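Local coordinates for surface presentation of antigens protein spaK (Salmonella typhimurium, PDB 2FM8), which acts as a type III secretion chaperone that stores effectors in the bacterial cytoplasm in a secretion-competent state, ready for delivery into host cells during invasion, at residues 11-16 with 114-119; 38-43 with 125-130; 51-56 with 99-104. All blocks are in the same frame, centred on the assembly; numbering follows the deposited sequence.

Contact 1: 11-16 with 114-119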
loop_
_atom_site.group_PDB
_atom_site.type_symbol
_atom_site.label_atom_id
_atom_site.label_comp_id
_atom_site.label_asym_id
_atom_site.label_seq_id
_atom_site.Cartn_x
_atom_site.Cartn_y
_atom_site.Cartn_z
ATOM N N ARG A 11 5.590 33.037 13.640
ATOM C CA ARG A 11 6.347 34.277 13.459
ATOM C C ARG A 11 7.667 34.193 14.266
ATOM O O ARG A 11 8.764 34.499 13.777
ATOM C CB ARG A 11 5.454 35.473 13.853
ATOM C CG ARG A 11 6.117 36.798 13.753
ATOM C CD ARG A 11 5.145 38.032 13.975
ATOM N NE ARG A 11 4.503 38.438 12.705
ATOM C CZ ARG A 11 3.242 38.161 12.337
ATOM N NH1 ARG A 11 2.402 37.502 13.145
ATOM N NH2 ARG A 11 2.809 38.571 11.140
ATOM N N SER A 12 7.559 33.710 15.486
ATOM C CA SER A 12 8.699 33.587 16.354
ATOM C C SER A 12 9.713 32.553 15.873
ATOM O O SER A 12 10.920 32.810 15.906
ATOM C CB SER A 12 8.225 33.220 17.743
ATOM O OG SER A 12 9.309 33.311 18.625
ATOM N N ALA A 13 9.233 31.391 15.430
ATOM C CA ALA A 13 10.112 30.358 14.875
ATOM C C ALA A 13 10.884 30.823 13.651
ATOM O O ALA A 13 12.058 30.468 13.473
ATOM C CB ALA A 13 9.316 29.098 14.528
ATOM N N LEU A 14 10.212 31.582 12.797
ATOM C CA LEU A 14 10.822 32.064 11.569
ATOM C C LEU A 14 11.853 33.120 11.881
ATOM O O LEU A 14 12.871 33.198 11.197
ATOM C CB LEU A 14 9.769 32.597 10.599
ATOM C CG LEU A 14 8.802 31.545 10.045
ATOM C CD1 LEU A 14 7.736 32.266 9.226
ATOM C CD2 LEU A 14 9.500 30.470 9.210
ATOM N N GLU A 15 11.616 33.894 12.942
ATOM C CA GLU A 15 12.596 34.851 13.424
ATOM C C GLU A 15 13.827 34.139 13.950
ATOM O O GLU A 15 14.932 34.491 13.557
ATOM C CB GLU A 15 12.009 35.744 14.526
ATOM C CG GLU A 15 12.927 36.917 14.908
ATOM C CD GLU A 15 12.270 37.864 15.916
ATOM O OE1 GLU A 15 11.397 37.395 16.704
ATOM O OE2 GLU A 15 12.616 39.069 15.914
ATOM N N VAL A 16 13.635 33.138 14.818
ATOM C CA VAL A 16 14.756 32.289 15.284
ATOM C C VAL A 16 15.572 31.727 14.077
ATOM O O VAL A 16 16.793 31.667 14.107
ATOM C CB VAL A 16 14.256 31.082 16.149
ATOM C CG1 VAL A 16 15.394 30.054 16.429
ATOM C CG2 VAL A 16 13.639 31.562 17.459
ATOM N N LYS A 114 11.826 26.035 20.062
ATOM C CA LYS A 114 11.338 24.672 19.963
ATOM C C LYS A 114 10.511 24.461 18.662
ATOM O O LYS A 114 10.708 23.465 17.952
ATOM C CB LYS A 114 10.531 24.281 21.212
ATOM C CG LYS A 114 11.377 23.753 22.434
ATOM C CD LYS A 114 11.847 22.309 22.241
ATOM C CE LYS A 114 12.732 21.748 23.417
ATOM N NZ LYS A 114 12.956 20.224 23.341
ATOM N N PHE A 115 9.615 25.397 18.337
ATOM C CA PHE A 115 8.831 25.230 17.129
ATOM C C PHE A 115 9.701 25.348 15.869
ATOM O O PHE A 115 9.436 24.682 14.884
ATOM C CB PHE A 115 7.627 26.173 17.080
ATOM C CG PHE A 115 6.601 25.775 16.054
ATOM C CD1 PHE A 115 6.010 24.518 16.094
ATOM C CD2 PHE A 115 6.256 26.647 15.012
ATOM C CE1 PHE A 115 5.077 24.133 15.146
ATOM C CE2 PHE A 115 5.319 26.283 14.056
ATOM C CZ PHE A 115 4.735 25.019 14.107
ATOM N N SER A 116 10.724 26.200 15.925
ATOM C CA SER A 116 11.711 26.335 14.858
ATOM C C SER A 116 12.419 25.023 14.591
ATOM O O SER A 116 12.652 24.688 13.457
ATOM C CB SER A 116 12.734 27.428 15.189
ATOM O OG SER A 116 13.549 27.757 14.069
ATOM N N THR A 117 12.737 24.275 15.641
ATOM C CA THR A 117 13.332 22.948 15.484
ATOM C C THR A 117 12.411 22.025 14.687
ATOM O O THR A 117 12.864 21.301 13.787
ATOM C CB THR A 117 13.661 22.328 16.857
ATOM O OG1 THR A 117 14.715 23.099 17.473
ATOM C CG2 THR A 117 14.079 20.859 16.740
ATOM N N ALA A 118 11.120 22.057 15.019
ATOM C CA ALA A 118 10.138 21.275 14.294
ATOM C C ALA A 118 10.011 21.723 12.834
ATOM O O ALA A 118 9.941 20.884 11.951
ATOM C CB ALA A 118 8.762 21.359 14.984
ATOM N N LEU A 119 9.934 23.033 12.584
ATOM C CA LEU A 119 9.764 23.510 11.211
ATOM C C LEU A 119 10.972 23.239 10.314
ATOM O O LEU A 119 10.817 22.892 9.143
ATOM C CB LEU A 119 9.470 25.022 11.152
ATOM C CG LEU A 119 8.081 25.532 11.516
ATOM C CD1 LEU A 119 8.059 27.102 11.462
ATOM C CD2 LEU A 119 7.041 24.968 10.621
#
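Ring atom CD2 of Phe115 lies 4.0 Å from Ala13 CB, the methyl coming in obliquely to the ring plane. Phe115 CG is anti to the backbone N (chi1 -164°). Leu9 and Val10 of helix 6-17 and Ile45 and Ile54 of the sheet also pack on the ring. Ala13 sits at the centre of the junction, its CB against the backbone of helix 112-132, 3.5 Å from Ser116 N, and on the side of the following turn the same methyl meets Leu119 CD1 at 3.9 Å. Leu119 CD1 is also approached by the tip of Leu14, whose CD2 lies 4.3 Å away; both leucines pack in addition on apolar side chains from the chain of another protein in the assembly. Val16 closes the exposed end of the contact, with CG1 3.8 Å from Ser116 OG.

A small polar cluster stands in this apolar setting. Ser116 OG is 3.2 Å from the carbonyl oxygen Ala13 O, and the Ser17 hydroxyl is hydrogen-bonded to both of these atoms.

The two short helical segments pass at a closest axis distance of 8.1 Å and at -76°, a steep crossing that keeps the touching residues few: Ala13, Leu14 and Val16 against Phe115, Ser116 and Leu119. The chemistry is that of a close junction between small residues. Ala13 and Ser116, with CA atoms 4.3 Å apart, present little bulk between the backbones, consistent with the close approach; the contacts around them are mainly apolar, and the buried hydroxyl finds its partners in a compact cluster with Ala13 O and Ser17 at the C-terminal end of helix 6-17.

Contact 2: 38-43 with 125-130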
loop_
_atom_site.group_PDB
_atom_site.type_symbol
_atom_site.label_atom_id
_atom_site.label_comp_id
_atom_site.label_asym_id
_atom_site.label_seq_id
_atom_site.Cartn_x
_atom_site.Cartn_y
_atom_site.Cartn_z
ATOM N N PHE A 38 11.359 28.048 -2.400
ATOM C CA PHE A 38 12.101 28.230 -3.627
ATOM C C PHE A 38 11.955 27.070 -4.651
ATOM O O PHE A 38 11.575 27.301 -5.805
ATOM C CB PHE A 38 13.573 28.507 -3.252
ATOM C CG PHE A 38 14.481 28.706 -4.424
ATOM C CD1 PHE A 38 14.566 29.940 -5.041
ATOM C CD2 PHE A 38 15.262 27.672 -4.893
ATOM C CE1 PHE A 38 15.414 30.152 -6.110
ATOM C CE2 PHE A 38 16.102 27.855 -5.991
ATOM C CZ PHE A 38 16.186 29.098 -6.587
ATOM N N ALA A 39 12.199 25.836 -4.243
ATOM C CA ALA A 39 12.103 24.716 -5.217
ATOM C C ALA A 39 11.404 23.512 -4.651
ATOM O O ALA A 39 11.572 22.444 -5.183
ATOM C CB ALA A 39 13.518 24.290 -5.695
ATOM N N LEU A 40 10.630 23.701 -3.585
ATOM C CA LEU A 40 9.993 22.636 -2.854
ATOM C C LEU A 40 8.498 22.899 -2.695
ATOM O O LEU A 40 8.035 24.048 -2.761
ATOM C CB LEU A 40 10.604 22.511 -1.463
ATOM C CG LEU A 40 12.050 22.038 -1.412
ATOM C CD1 LEU A 40 12.586 22.157 0.011
ATOM C CD2 LEU A 40 12.158 20.598 -1.907
ATOM N N PRO A 41 7.741 21.834 -2.442
ATOM C CA PRO A 41 6.342 22.038 -2.125
ATOM C C PRO A 41 6.186 22.975 -0.918
ATOM O O PRO A 41 7.031 22.977 -0.023
ATOM C CB PRO A 41 5.855 20.629 -1.779
ATOM C CG PRO A 41 6.830 19.712 -2.457
ATOM C CD PRO A 41 8.123 20.414 -2.377
ATOM N N SER A 42 5.120 23.756 -0.919
ATOM C CA SER A 42 4.779 24.583 0.214
ATOM C C SER A 42 4.481 23.785 1.511
ATOM O O SER A 42 3.921 22.696 1.490
ATOM C CB SER A 42 3.622 25.516 -0.149
ATOM O OG SER A 42 3.966 26.282 -1.302
ATOM N N ILE A 43 4.909 24.361 2.636
ATOM C CA ILE A 43 4.630 23.826 3.958
ATOM C C ILE A 43 3.381 24.513 4.552
ATOM O O ILE A 43 3.290 25.758 4.593
ATOM C CB ILE A 43 5.841 24.011 4.856
ATOM C CG1 ILE A 43 7.035 23.263 4.254
ATOM C CG2 ILE A 43 5.519 23.596 6.318
ATOM C CD1 ILE A 43 8.365 23.449 5.002
ATOM N N TYR A 125 13.091 16.921 6.074
ATOM C CA TYR A 125 12.382 15.727 5.587
ATOM C C TYR A 125 11.620 15.986 4.320
ATOM O O TYR A 125 11.526 15.114 3.468
ATOM C CB TYR A 125 11.429 15.161 6.625
ATOM C CG TYR A 125 12.108 14.575 7.818
ATOM C CD1 TYR A 125 12.788 13.357 7.757
ATOM C CD2 TYR A 125 12.025 15.224 9.033
ATOM C CE1 TYR A 125 13.375 12.818 8.938
ATOM C CE2 TYR A 125 12.608 14.719 10.165
ATOM C CZ TYR A 125 13.280 13.552 10.120
ATOM O OH TYR A 125 13.819 13.146 11.333
ATOM N N LEU A 126 11.051 17.164 4.182
ATOM C CA LEU A 126 10.405 17.513 2.925
ATOM C C LEU A 126 11.368 17.389 1.733
ATOM O O LEU A 126 10.993 16.869 0.708
ATOM C CB LEU A 126 9.780 18.914 2.981
ATOM C CG LEU A 126 9.165 19.378 1.649
ATOM C CD1 LEU A 126 7.972 18.499 1.246
ATOM C CD2 LEU A 126 8.709 20.801 1.724
ATOM N N GLU A 127 12.597 17.892 1.869
ATOM C CA GLU A 127 13.605 17.730 0.833
ATOM C C GLU A 127 13.830 16.275 0.494
ATOM O O GLU A 127 13.831 15.889 -0.665
ATOM C CB GLU A 127 14.959 18.337 1.249
ATOM C CG GLU A 127 15.203 19.634 0.636
ATOM C CD GLU A 127 16.544 20.279 1.018
ATOM O OE1 GLU A 127 17.252 20.687 0.079
ATOM O OE2 GLU A 127 16.861 20.378 2.219
ATOM N N VAL A 128 14.031 15.480 1.526
ATOM C CA VAL A 128 14.339 14.072 1.351
ATOM C C VAL A 128 13.181 13.282 0.750
ATOM O O VAL A 128 13.363 12.514 -0.203
ATOM C CB VAL A 128 14.867 13.520 2.716
ATOM C CG1 VAL A 128 14.720 12.097 2.836
ATOM C CG2 VAL A 128 16.344 13.953 2.887
ATOM N N PHE A 129 11.985 13.438 1.305
ATOM C CA PHE A 129 10.826 12.708 0.768
ATOM C C PHE A 129 10.513 13.160 -0.666
ATOM O O PHE A 129 10.278 12.342 -1.521
ATOM C CB PHE A 129 9.585 12.903 1.645
ATOM C CG PHE A 129 9.515 11.978 2.834
ATOM C CD1 PHE A 129 8.794 10.820 2.772
ATOM C CD2 PHE A 129 10.136 12.312 4.024
ATOM C CE1 PHE A 129 8.722 9.944 3.871
ATOM C CE2 PHE A 129 10.077 11.472 5.127
ATOM C CZ PHE A 129 9.381 10.283 5.050
ATOM N N SER A 130 10.524 14.465 -0.931
ATOM C CA SER A 130 10.201 14.930 -2.285
ATOM C C SER A 130 11.217 14.406 -3.329
ATOM O O SER A 130 10.835 13.978 -4.422
ATOM C CB SER A 130 10.020 16.469 -2.319
ATOM O OG SER A 130 11.249 17.138 -2.214
#
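Leu126, the residue most covered by this contact, reaches from helix 112-132 into the bend made by Leu40, Pro41 and Ile43. Its CG is anti to the backbone N (chi1 176°); the two methyls have different neighbours. CD1 meets the proline ring, 4.1 Å from Pro41 CG, whereas CD2 sits close over the backbone, 3.3 Å from Pro41 O, and also touches Ile43 CG1 at 3.9 Å, the two side chains running antiparallel past one another.

Leu40, from the loop, packs against the helix at Leu126, Glu127 and Ser130. Its CB lies on Leu126 CD2, its CD1 is 3.7 Å from Glu127 CG, so that the aliphatic part of the glutamate is what it uses, and its CD2 comes within 3.6 Å of Ser130 OG. That hydroxyl turns back on its own helix to donate a 2.9 Å bond to Leu126 O, which the Ser130 amide reaches from the opposite face of the carbonyl plane. The serine can therefore offer its flank to a leucine while its polar need is met locally.

The loop joins strands 32-37 and 43-48, and Leu126 also packs on Leu37 of the first strand and on Leu58. Tyr123 and Phe122, one turn earlier, extend the same surface under Leu40 and Ile43.

Contact 3: 51-56 with 99-104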
loop_
_atom_site.group_PDB
_atom_site.type_symbol
_atom_site.label_atom_id
_atom_site.label_comp_id
_atom_site.label_asym_id
_atom_site.label_seq_id
_atom_site.Cartn_x
_atom_site.Cartn_y
_atom_site.Cartn_z
ATOM N N ASP A 51 -4.810 20.007 17.970
ATOM C CA ASP A 51 -3.632 19.347 17.421
ATOM C C ASP A 51 -2.981 20.327 16.448
ATOM O O ASP A 51 -3.662 20.904 15.615
ATOM C CB ASP A 51 -4.011 18.097 16.632
ATOM C CG ASP A 51 -4.631 16.999 17.490
ATOM O OD1 ASP A 51 -4.114 16.720 18.578
ATOM O OD2 ASP A 51 -5.618 16.386 17.041
ATOM N N VAL A 52 -1.673 20.503 16.553
ATOM C CA VAL A 52 -0.932 21.246 15.549
ATOM C C VAL A 52 -0.325 20.304 14.499
ATOM O O VAL A 52 0.440 19.403 14.826
ATOM C CB VAL A 52 0.143 22.113 16.174
ATOM C CG1 VAL A 52 0.932 22.830 15.092
ATOM C CG2 VAL A 52 -0.516 23.139 17.104
ATOM N N TRP A 53 -0.690 20.530 13.244
ATOM C CA TRP A 53 -0.171 19.773 12.131
ATOM C C TRP A 53 0.723 20.605 11.199
ATOM O O TRP A 53 0.398 21.743 10.840
ATOM C CB TRP A 53 -1.332 19.242 11.295
ATOM C CG TRP A 53 -2.150 18.163 11.921
ATOM C CD1 TRP A 53 -3.247 18.333 12.685
ATOM C CD2 TRP A 53 -1.968 16.744 11.783
ATOM N NE1 TRP A 53 -3.758 17.136 13.052
ATOM C CE2 TRP A 53 -2.997 16.132 12.508
ATOM C CE3 TRP A 53 -1.042 15.939 11.113
ATOM C CZ2 TRP A 53 -3.129 14.738 12.599
ATOM C CZ3 TRP A 53 -1.163 14.547 11.206
ATOM C CH2 TRP A 53 -2.197 13.965 11.936
ATOM N N ILE A 54 1.834 20.007 10.781
ATOM C CA ILE A 54 2.659 20.556 9.697
ATOM C C ILE A 54 2.561 19.547 8.566
ATOM O O ILE A 54 2.714 18.338 8.805
ATOM C CB ILE A 54 4.135 20.717 10.132
ATOM C CG1 ILE A 54 4.260 21.655 11.329
ATOM C CG2 ILE A 54 5.027 21.242 8.982
ATOM C CD1 ILE A 54 5.642 21.522 12.021
ATOM N N TRP A 55 2.283 20.002 7.353
ATOM C CA TRP A 55 2.208 19.059 6.244
ATOM C C TRP A 55 2.550 19.695 4.910
ATOM O O TRP A 55 2.669 20.907 4.803
ATOM C CB TRP A 55 0.848 18.383 6.194
ATOM C CG TRP A 55 -0.243 19.141 5.512
ATOM C CD1 TRP A 55 -0.654 19.017 4.187
ATOM C CD2 TRP A 55 -1.093 20.108 6.097
ATOM N NE1 TRP A 55 -1.705 19.852 3.939
ATOM C CE2 TRP A 55 -1.993 20.545 5.087
ATOM C CE3 TRP A 55 -1.192 20.646 7.370
ATOM C CZ2 TRP A 55 -2.967 21.486 5.322
ATOM C CZ3 TRP A 55 -2.152 21.585 7.603
ATOM C CH2 TRP A 55 -3.039 22.000 6.591
ATOM N N ALA A 56 2.745 18.841 3.925
ATOM C CA ALA A 56 3.028 19.246 2.555
ATOM C C ALA A 56 2.527 18.175 1.604
ATOM O O ALA A 56 2.726 16.989 1.846
ATOM C CB ALA A 56 4.519 19.457 2.356
ATOM N N THR A 99 0.853 13.068 0.736
ATOM C CA THR A 99 1.057 14.117 1.726
ATOM C C THR A 99 1.971 13.645 2.859
ATOM O O THR A 99 1.839 12.532 3.375
ATOM C CB THR A 99 -0.319 14.594 2.229
ATOM O OG1 THR A 99 -1.017 15.192 1.116
ATOM C CG2 THR A 99 -0.180 15.662 3.262
ATOM N N LEU A 100 2.951 14.474 3.212
ATOM C CA LEU A 100 3.808 14.221 4.356
ATOM C C LEU A 100 3.272 15.059 5.508
ATOM O O LEU A 100 3.048 16.254 5.344
ATOM C CB LEU A 100 5.254 14.635 4.056
ATOM C CG LEU A 100 6.272 14.397 5.185
ATOM C CD1 LEU A 100 6.425 12.867 5.408
ATOM C CD2 LEU A 100 7.623 15.057 4.862
ATOM N N LYS A 101 3.104 14.449 6.674
ATOM C CA LYS A 101 2.395 15.121 7.778
ATOM C C LYS A 101 3.117 14.855 9.090
ATOM O O LYS A 101 3.533 13.719 9.356
ATOM C CB LYS A 101 0.967 14.573 7.967
ATOM C CG LYS A 101 0.117 14.461 6.746
ATOM C CD LYS A 101 -1.354 14.105 7.115
ATOM C CE LYS A 101 -1.577 12.688 7.609
ATOM N NZ LYS A 101 -3.086 12.352 7.925
ATOM N N ALA A 102 3.203 15.884 9.915
ATOM C CA ALA A 102 3.703 15.777 11.274
ATOM C C ALA A 102 2.622 16.263 12.240
ATOM O O ALA A 102 2.170 17.421 12.147
ATOM C CB ALA A 102 4.944 16.620 11.424
ATOM N N LEU A 103 2.169 15.376 13.114
ATOM C CA LEU A 103 1.359 15.763 14.241
ATOM C C LEU A 103 2.359 16.168 15.288
ATOM O O LEU A 103 2.996 15.338 15.894
ATOM C CB LEU A 103 0.496 14.586 14.734
ATOM C CG LEU A 103 -0.332 14.821 16.001
ATOM C CD1 LEU A 103 -1.275 15.965 15.791
ATOM C CD2 LEU A 103 -1.092 13.574 16.383
ATOM N N VAL A 104 2.510 17.464 15.492
ATOM C CA VAL A 104 3.590 17.980 16.321
ATOM C C VAL A 104 3.393 17.669 17.814
ATOM O O VAL A 104 2.328 17.932 18.378
ATOM C CB VAL A 104 3.729 19.486 16.182
ATOM C CG1 VAL A 104 4.934 19.976 16.965
ATOM C CG2 VAL A 104 3.851 19.893 14.703
HETATM O O HOH W 1 -0.015 19.057 18.402
#
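Trp53 and Leu103 meet with two different first torsions: Trp53 CG stands anti to its carbonyl carbon (chi1 -70°), Leu103 CG anti to its backbone N (chi1 175°). The indole lies across the neighbouring strand. Leu103 CB is 3.9 Å from the centroid of the Trp53 six-membered ring, only 13° off its normal, a CH-pi contact, and Leu103 CD1 covers the indole nearer its rim, 3.7 Å from Trp53 CE2. Lys101 adds its aliphatic chain, bent at chi3, with Lys101 CB 3.9 Å from Trp53 CZ3.

On the side of the sheet that carries Ile54, its CD1 lies 3.6 Å from Val104 CG2. Five backbone bonds join the antiparallel strands, including the reciprocal pair of Ile54 and Ala102, where Ala102 N reaches Ile54 O at 2.7 Å. At Val52 and Val104, joined directly through Val104 N and Val52 O, a water bridges Val52 N and Val104 O in place of a second direct bond.

These are the central and next strands of the five-stranded antiparallel sheet, flanked by 43-48 and 90-94. Ile54, Ala56 and Leu100 face helix 112-132, whereas Trp53 and Leu103 pack on Gly86 of the second subunit, and Trp53, Trp55 and Lys101 also touch the chain of another protein.

In the fold
Helix 112-132 carries one side of both contact 1 and contact 2, whose centres are 17 Å apart and whose nearest atoms stay about 5 Å from each other. Contact 3 bridges them through the sheet: its centre is 15 Å from that of contact 1 and 13 Å from that of contact 2, and it touches both. Ile54 CD1 meets Leu119 CD2 at 4.0 Å on the first side, and Ala56 CB meets Leu126 CD1 at 3.8 Å on the second. The example illustrates how one long helix can be packed near one end by a short helix and further along by a strand-connecting loop; other chains touch the sheet's Trp53 side and also Leu14 and Leu119 of contact 1.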